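Local structure of insect group II chitinase (Ostrinia furnacalis, 5Y2A) at residues 4-9 / 34-39; 147-152 / 181-186; 162-167 / 187-192. The protein hydrolyses the beta-1,4 linkages of chitin, as a family 18 glycoside hydrolase, and probably takes part in chitin turnover in the insect. All coordinates share one frame; numbering follows the deposited sequence.

Contact 1 of 3, residues 4-9 / 34-39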
# COMPACT_ATOMS: atom_id res chain seq x y z
N LYS A 4 -16.45 13.04 25.76
CA LYS A 4 -16.77 12.69 24.39
C LYS A 4 -16.27 11.30 24.05
O LYS A 4 -15.26 10.83 24.59
CB LYS A 4 -16.16 13.71 23.41
CG LYS A 4 -16.61 15.15 23.64
CD LYS A 4 -15.95 16.09 22.62
CE LYS A 4 -16.53 17.50 22.70
NZ LYS A 4 -16.32 18.12 24.04
N VAL A 5 -16.99 10.62 23.16
CA VAL A 5 -16.50 9.41 22.51
C VAL A 5 -16.56 9.69 21.02
O VAL A 5 -17.64 9.70 20.41
CB VAL A 5 -17.29 8.15 22.89
CG1 VAL A 5 -16.72 6.93 22.16
CG2 VAL A 5 -17.24 7.93 24.40
N VAL A 6 -15.41 9.98 20.42
CA VAL A 6 -15.31 10.42 19.04
C VAL A 6 -15.01 9.19 18.19
O VAL A 6 -13.94 8.58 18.33
CB VAL A 6 -14.23 11.50 18.88
CG1 VAL A 6 -14.07 11.91 17.41
CG2 VAL A 6 -14.56 12.71 19.74
N CYS A 7 -15.94 8.82 17.31
CA CYS A 7 -15.85 7.58 16.53
C CYS A 7 -15.48 7.90 15.10
O CYS A 7 -16.19 8.65 14.42
CB CYS A 7 -17.18 6.83 16.54
SG CYS A 7 -17.82 6.30 18.13
N TYR A 8 -14.40 7.29 14.60
CA TYR A 8 -14.07 7.39 13.19
C TYR A 8 -14.79 6.29 12.41
O TYR A 8 -14.64 5.10 12.72
CB TYR A 8 -12.56 7.34 12.97
CG TYR A 8 -11.92 8.69 13.19
CD1 TYR A 8 -11.52 9.08 14.45
CD2 TYR A 8 -11.75 9.59 12.14
CE1 TYR A 8 -10.95 10.32 14.67
CE2 TYR A 8 -11.18 10.84 12.35
CZ TYR A 8 -10.78 11.19 13.63
OH TYR A 8 -10.22 12.42 13.87
N TYR A 9 -15.59 6.70 11.44
CA TYR A 9 -16.21 5.83 10.45
C TYR A 9 -15.39 5.97 9.18
O TYR A 9 -15.05 7.09 8.79
CB TYR A 9 -17.66 6.26 10.19
CG TYR A 9 -18.26 5.63 8.95
CD1 TYR A 9 -18.81 4.36 9.00
CD2 TYR A 9 -18.22 6.27 7.72
CE1 TYR A 9 -19.35 3.76 7.88
CE2 TYR A 9 -18.75 5.68 6.58
CZ TYR A 9 -19.31 4.42 6.68
OH TYR A 9 -19.83 3.80 5.57
N HIS A 34 -19.81 11.72 18.98
CA HIS A 34 -19.44 12.38 17.74
C HIS A 34 -18.95 11.32 16.77
O HIS A 34 -18.25 10.38 17.17
CB HIS A 34 -18.35 13.44 17.96
CG HIS A 34 -18.73 14.49 18.97
ND1 HIS A 34 -18.79 14.23 20.33
CD2 HIS A 34 -19.07 15.79 18.82
CE1 HIS A 34 -19.15 15.33 20.96
NE2 HIS A 34 -19.32 16.29 20.08
N ILE A 35 -19.34 11.44 15.50
CA ILE A 35 -18.88 10.55 14.44
C ILE A 35 -18.12 11.40 13.43
O ILE A 35 -18.59 12.48 13.04
CB ILE A 35 -20.05 9.81 13.76
CG1 ILE A 35 -20.77 8.93 14.76
CG2 ILE A 35 -19.56 8.98 12.56
CD1 ILE A 35 -22.03 8.30 14.22
N ILE A 36 -16.95 10.93 13.01
CA ILE A 36 -16.15 11.58 11.97
C ILE A 36 -16.20 10.70 10.74
O ILE A 36 -15.84 9.51 10.80
CB ILE A 36 -14.70 11.80 12.41
CG1 ILE A 36 -14.61 12.54 13.76
CG2 ILE A 36 -13.95 12.59 11.34
CD1 ILE A 36 -15.37 13.83 13.82
N TYR A 37 -16.62 11.27 9.61
CA TYR A 37 -16.68 10.56 8.33
C TYR A 37 -15.32 10.68 7.66
O TYR A 37 -14.98 11.73 7.11
CB TYR A 37 -17.80 11.13 7.46
CG TYR A 37 -18.16 10.27 6.26
CD1 TYR A 37 -17.28 10.14 5.19
CD2 TYR A 37 -19.38 9.62 6.19
CE1 TYR A 37 -17.60 9.35 4.08
CE2 TYR A 37 -19.71 8.83 5.09
CZ TYR A 37 -18.82 8.71 4.04
OH TYR A 37 -19.13 7.93 2.95
N ALA A 38 -14.54 9.60 7.68
CA ALA A 38 -13.21 9.56 7.09
C ALA A 38 -13.26 8.82 5.75
O ALA A 38 -13.83 7.72 5.69
CB ALA A 38 -12.22 8.86 8.03
N PHE A 39 -12.71 9.42 4.69
CA PHE A 39 -12.16 10.77 4.64
C PHE A 39 -12.63 11.48 3.37
O PHE A 39 -12.79 10.84 2.32
CB PHE A 39 -10.62 10.78 4.58
CG PHE A 39 -9.93 10.46 5.88
CD1 PHE A 39 -10.00 11.33 6.95
CD2 PHE A 39 -9.17 9.30 6.00
CE1 PHE A 39 -9.34 11.04 8.14
CE2 PHE A 39 -8.51 9.01 7.18
CZ PHE A 39 -8.59 9.88 8.25
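Ile36 lies against the ring of Tyr8 and the tip of Val6, a compact example of how a barrel interior is filled by neighbouring parallel strands. Its CB stands over one face of the Tyr8 ring in a CH-pi contact, 4.0 Å from the ring centroid, and its CG2 comes to 3.4 Å from Tyr8 CE2. On the other side of the sheet Tyr9 and Tyr37 both hold CG anti to the backbone N (chi1 166° and -167°), which sends their rings the same way, side by side with planes at 53°, CE2 of Tyr9 meeting CE2 of Tyr37 at 3.6 Å. Where the pair begins, the aliphatic chain of Lys4 passes the His34 imidazole, CD to CE1 3.7 Å.

Parallel-strand bonding holds these groups in step: Cys7 N gives to His34 O and Cys7 O accepts from Ile36 N, each at 2.8 Å. A second shell anchors the side chains: Tyr8 OH bonds to Asp121 and Tyr37 OH to Asp57, while Cys7 forms a disulfide with Cys32.

Strand 4-10 is also paired with strand 339-343 and strand 34-42 with 75-81, while Trp189 fills in beside Val6 and Ile36, and helices 62-67 and 361-371 pack on the Cys7 face.

Contact 2 of 3, residues 147-152 / 181-186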
# COMPACT_ATOMS: atom_id res chain seq x y z
N ASP A 147 -3.63 29.80 11.31
CA ASP A 147 -4.48 30.81 10.70
C ASP A 147 -5.70 30.17 10.03
O ASP A 147 -6.81 30.69 10.14
CB ASP A 147 -3.68 31.63 9.70
CG ASP A 147 -2.71 32.58 10.37
OD1 ASP A 147 -2.94 32.93 11.55
OD2 ASP A 147 -1.70 32.96 9.74
N LEU A 148 -5.51 29.05 9.33
CA LEU A 148 -6.65 28.34 8.76
C LEU A 148 -7.65 27.97 9.84
O LEU A 148 -8.86 28.14 9.67
CB LEU A 148 -6.18 27.08 8.01
CG LEU A 148 -7.30 26.25 7.38
CD1 LEU A 148 -7.94 27.00 6.20
CD2 LEU A 148 -6.81 24.88 6.94
N VAL A 149 -7.16 27.45 10.97
CA VAL A 149 -8.04 27.06 12.06
C VAL A 149 -8.78 28.27 12.62
O VAL A 149 -10.00 28.22 12.84
CB VAL A 149 -7.25 26.32 13.15
CG1 VAL A 149 -8.08 26.18 14.41
CG2 VAL A 149 -6.79 24.96 12.65
N LYS A 150 -8.07 29.37 12.86
CA LYS A 150 -8.74 30.58 13.36
C LYS A 150 -9.83 31.05 12.39
O LYS A 150 -10.93 31.41 12.82
CB LYS A 150 -7.73 31.71 13.59
CG LYS A 150 -6.83 31.53 14.79
CD LYS A 150 -6.01 32.79 15.03
CE LYS A 150 -4.55 32.57 14.71
NZ LYS A 150 -3.81 32.01 15.87
N GLU A 151 -9.54 31.02 11.09
CA GLU A 151 -10.51 31.53 10.12
C GLU A 151 -11.69 30.58 9.96
O GLU A 151 -12.83 31.03 9.83
CB GLU A 151 -9.82 31.79 8.79
CG GLU A 151 -8.79 32.90 8.89
CD GLU A 151 -7.70 32.80 7.85
OE1 GLU A 151 -7.83 31.98 6.91
OE2 GLU A 151 -6.69 33.52 7.99
N LEU A 152 -11.43 29.27 9.99
CA LEU A 152 -12.53 28.31 10.03
C LEU A 152 -13.36 28.50 11.30
O LEU A 152 -14.60 28.42 11.25
CB LEU A 152 -12.00 26.88 9.95
CG LEU A 152 -11.54 26.38 8.58
CD1 LEU A 152 -10.62 25.17 8.73
CD2 LEU A 152 -12.74 26.04 7.72
N PRO A 181 -1.24 26.47 21.96
CA PRO A 181 -2.25 27.33 22.62
C PRO A 181 -3.34 27.82 21.68
O PRO A 181 -4.52 27.86 22.07
CB PRO A 181 -1.41 28.49 23.17
CG PRO A 181 -0.05 27.93 23.34
CD PRO A 181 0.12 26.98 22.18
N ALA A 182 -2.99 28.19 20.45
CA ALA A 182 -3.99 28.68 19.50
C ALA A 182 -4.95 27.57 19.09
O ALA A 182 -6.16 27.80 18.96
CB ALA A 182 -3.31 29.28 18.27
N LEU A 183 -4.43 26.36 18.86
CA LEU A 183 -5.29 25.25 18.46
C LEU A 183 -6.24 24.87 19.59
O LEU A 183 -7.43 24.65 19.35
CB LEU A 183 -4.43 24.06 18.03
CG LEU A 183 -3.58 24.35 16.80
CD1 LEU A 183 -2.66 23.19 16.45
CD2 LEU A 183 -4.48 24.71 15.61
N SER A 184 -5.72 24.77 20.82
CA SER A 184 -6.57 24.45 21.96
C SER A 184 -7.73 25.44 22.07
O SER A 184 -8.87 25.04 22.33
CB SER A 184 -5.73 24.44 23.24
OG SER A 184 -6.52 24.11 24.36
N MET A 185 -7.46 26.73 21.84
CA MET A 185 -8.50 27.73 22.01
C MET A 185 -9.53 27.68 20.89
O MET A 185 -10.72 27.91 21.12
CB MET A 185 -7.88 29.12 22.08
CG MET A 185 -8.86 30.24 22.43
SD MET A 185 -8.00 31.81 22.35
CE MET A 185 -7.62 31.85 20.60
N ASN A 186 -9.09 27.39 19.66
CA ASN A 186 -9.95 27.52 18.50
C ASN A 186 -10.64 26.22 18.08
O ASN A 186 -11.55 26.26 17.25
CB ASN A 186 -9.16 28.09 17.31
CG ASN A 186 -8.91 29.59 17.44
OD1 ASN A 186 -9.81 30.39 17.23
ND2 ASN A 186 -7.68 29.96 17.77
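Val149 and Asn186 meet where two neighbouring helices of the outer layer come together, and the contact divides into a close apolar half and a looser polar margin. In the close half, Val149 presents both methyls. CG1 lies against Asn186 CB at 3.6 Å, and CG2 reaches Leu183 CD2 at 3.8 Å, the valine and leucine side chains crossing at about a right angle. Val149 CG1 is placed there by being anti to its backbone N (chi1 168°). Beneath this half the same valine rests on Leu122 and Leu163 of the strands within and on Leu187, just past the end of helix 180-186, which seats helix 141-159 on the barrel.

The margin is made by Lys150, which is partly exposed. Its CG lies 3.5 Å from Asn186 ND2, a contact between methylene and amide with no hydrogen bond. The lysine chain then bends at the third and fourth torsions, and Lys150 NZ comes to 3.7 Å from Ala182 CB. No hydrogen bond crosses between the segments. The Asn186 amide is instead turned back on its own helix, where ND2 donates to Ala182 O at 2.9 Å. That carbonyl also takes the backbone N of Asn186 at 3.0 Å, from the opposite face of its plane. Two donors thus share the Ala182 carbonyl, and the ND2 bond is likely to fix the rotation of the amide while its flank stays against Lys150 CG. Just beyond, Arg153 of the first helix bonds to Asn186 O, a polar tie at the end of helix 180-186.

The helix segments run nearly parallel, at 19°, with axes 9.7 Å apart at their closest. Such side-by-side helices, each leading into a strand of the barrel within, are typical of the TIM-barrel fold of family 18 glycoside hydrolases.

Contact 3 of 3, residues 162-167 / 187-192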
# COMPACT_ATOMS: atom_id res chain seq x y z
N LEU A 162 -19.03 22.66 14.22
CA LEU A 162 -17.94 22.21 15.07
C LEU A 162 -16.66 22.10 14.25
O LEU A 162 -16.69 21.80 13.06
CB LEU A 162 -18.27 20.85 15.70
CG LEU A 162 -19.51 20.82 16.59
CD1 LEU A 162 -19.86 19.40 17.01
CD2 LEU A 162 -19.27 21.70 17.81
N LEU A 163 -15.53 22.35 14.91
CA LEU A 163 -14.23 22.28 14.27
C LEU A 163 -13.30 21.51 15.19
O LEU A 163 -13.14 21.86 16.36
CB LEU A 163 -13.67 23.68 13.99
CG LEU A 163 -12.31 23.75 13.28
CD1 LEU A 163 -12.41 23.21 11.86
CD2 LEU A 163 -11.76 25.17 13.30
N SER A 164 -12.69 20.44 14.66
CA SER A 164 -11.78 19.61 15.43
C SER A 164 -10.57 19.27 14.56
O SER A 164 -10.56 19.53 13.35
CB SER A 164 -12.46 18.33 15.92
OG SER A 164 -12.97 17.58 14.83
N ALA A 165 -9.56 18.68 15.18
CA ALA A 165 -8.40 18.25 14.43
C ALA A 165 -7.83 16.98 15.05
O ALA A 165 -7.82 16.83 16.28
CB ALA A 165 -7.31 19.33 14.37
N ALA A 166 -7.35 16.09 14.19
CA ALA A 166 -6.54 14.96 14.62
C ALA A 166 -5.07 15.35 14.48
O ALA A 166 -4.66 15.86 13.43
CB ALA A 166 -6.85 13.73 13.77
N VAL A 167 -4.28 15.09 15.52
CA VAL A 167 -2.93 15.64 15.63
C VAL A 167 -1.93 14.57 16.02
O VAL A 167 -2.27 13.53 16.60
CB VAL A 167 -2.87 16.80 16.64
CG1 VAL A 167 -3.81 17.92 16.22
CG2 VAL A 167 -3.23 16.27 18.01
N LEU A 187 -10.23 25.08 18.63
CA LEU A 187 -10.84 23.80 18.27
C LEU A 187 -11.81 23.34 19.35
O LEU A 187 -11.58 23.56 20.54
CB LEU A 187 -9.76 22.73 18.06
CG LEU A 187 -8.79 22.98 16.91
CD1 LEU A 187 -7.69 21.93 16.93
CD2 LEU A 187 -9.52 22.98 15.58
N ASP A 188 -12.91 22.70 18.92
CA ASP A 188 -13.85 22.12 19.87
C ASP A 188 -13.27 20.90 20.57
O ASP A 188 -13.65 20.60 21.71
CB ASP A 188 -15.16 21.75 19.16
CG ASP A 188 -15.92 22.98 18.69
OD1 ASP A 188 -16.46 23.72 19.54
OD2 ASP A 188 -15.98 23.20 17.46
N TRP A 189 -12.37 20.17 19.91
CA TRP A 189 -11.57 19.16 20.58
C TRP A 189 -10.35 18.86 19.73
O TRP A 189 -10.31 19.15 18.53
CB TRP A 189 -12.37 17.87 20.88
CG TRP A 189 -12.85 17.12 19.66
CD1 TRP A 189 -12.19 16.14 18.98
CD2 TRP A 189 -14.11 17.29 19.00
NE1 TRP A 189 -12.95 15.69 17.93
CE2 TRP A 189 -14.14 16.38 17.92
CE3 TRP A 189 -15.22 18.12 19.21
CZ2 TRP A 189 -15.23 16.28 17.05
CZ3 TRP A 189 -16.30 18.02 18.35
CH2 TRP A 189 -16.29 17.11 17.28
N ILE A 190 -9.34 18.30 20.39
CA ILE A 190 -8.10 17.89 19.75
C ILE A 190 -8.00 16.38 19.92
O ILE A 190 -7.88 15.88 21.04
CB ILE A 190 -6.88 18.59 20.36
CG1 ILE A 190 -6.93 20.09 20.08
CG2 ILE A 190 -5.60 17.99 19.84
CD1 ILE A 190 -5.95 20.87 20.93
N SER A 191 -8.07 15.64 18.81
CA SER A 191 -7.96 14.19 18.86
C SER A 191 -6.49 13.82 18.72
O SER A 191 -5.91 13.91 17.63
CB SER A 191 -8.80 13.54 17.77
OG SER A 191 -10.19 13.54 18.12
N LEU A 192 -5.88 13.39 19.82
CA LEU A 192 -4.50 12.93 19.79
C LEU A 192 -4.43 11.58 19.11
O LEU A 192 -5.09 10.63 19.54
CB LEU A 192 -3.94 12.84 21.21
CG LEU A 192 -4.08 14.09 22.08
CD1 LEU A 192 -3.63 13.76 23.50
CD2 LEU A 192 -3.28 15.25 21.50
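Trp189 holds its CG between backbone N and carbonyl carbon (chi1 64°), the crowded position, which lays the indole over Ser164 CB where two parallel strands of the TIM barrel adjoin. The Ser164 torsion (chi1 58°) sets OG beside the six-membered ring, 3.4 Å from Trp189 CZ2, where it bonds to Asp121. Ser164 CB sits over the five-membered ring in a CH-pi contact, 3.4 Å from its centroid and 19° off the normal, while Leu162 CD1 approaches the edge of the six-membered ring. An alanine in place of Trp189 would probably open a gap beside Ser164 and deprive Leu162 and His34 of the ring they pack on.

On the other face, Leu187 CD1 touches Ala165 CB at 3.7 Å, and farther along Val167 CG2 is pressed on Ile190 CG2 at 3.5 Å, a close approach for two methyl groups.

The backbones join firmly at two places. Ala165 O accepts from Ser191 N, and Ser191 O in turn takes Val167 N; between these and the other end, the bond from Ala165 N to Trp189 O is weak. At that end Asp188 works in both directions: its N donates to Leu163 O, and its carboxylate, also in a salt bridge with Arg153, receives Leu163 N at 2.7 Å through the anti lone pair of OD2.

From the N terminus, contact 1 closes first, bringing strand 34-42 beside strand 4-10 across a connection that is mostly loop. The chain then passes strands 75-81 and 119-123 before helix 141-159 opens contact 2. Strand 162-167 follows and opens contact 3, helix 180-186 then closes contact 2, and strand 189-192 closes contact 3, so these two cross. Two successive helix-strand units are thereby joined twice, helix to helix outside and strand to strand within, with Ser184 CA meeting Ile190 CD1 between the layers. Contact 1, in series with both, meets contact 3 inside the barrel, where His34 CD2 lies 3.4 Å from Trp189 CH2; it does not touch contact 2.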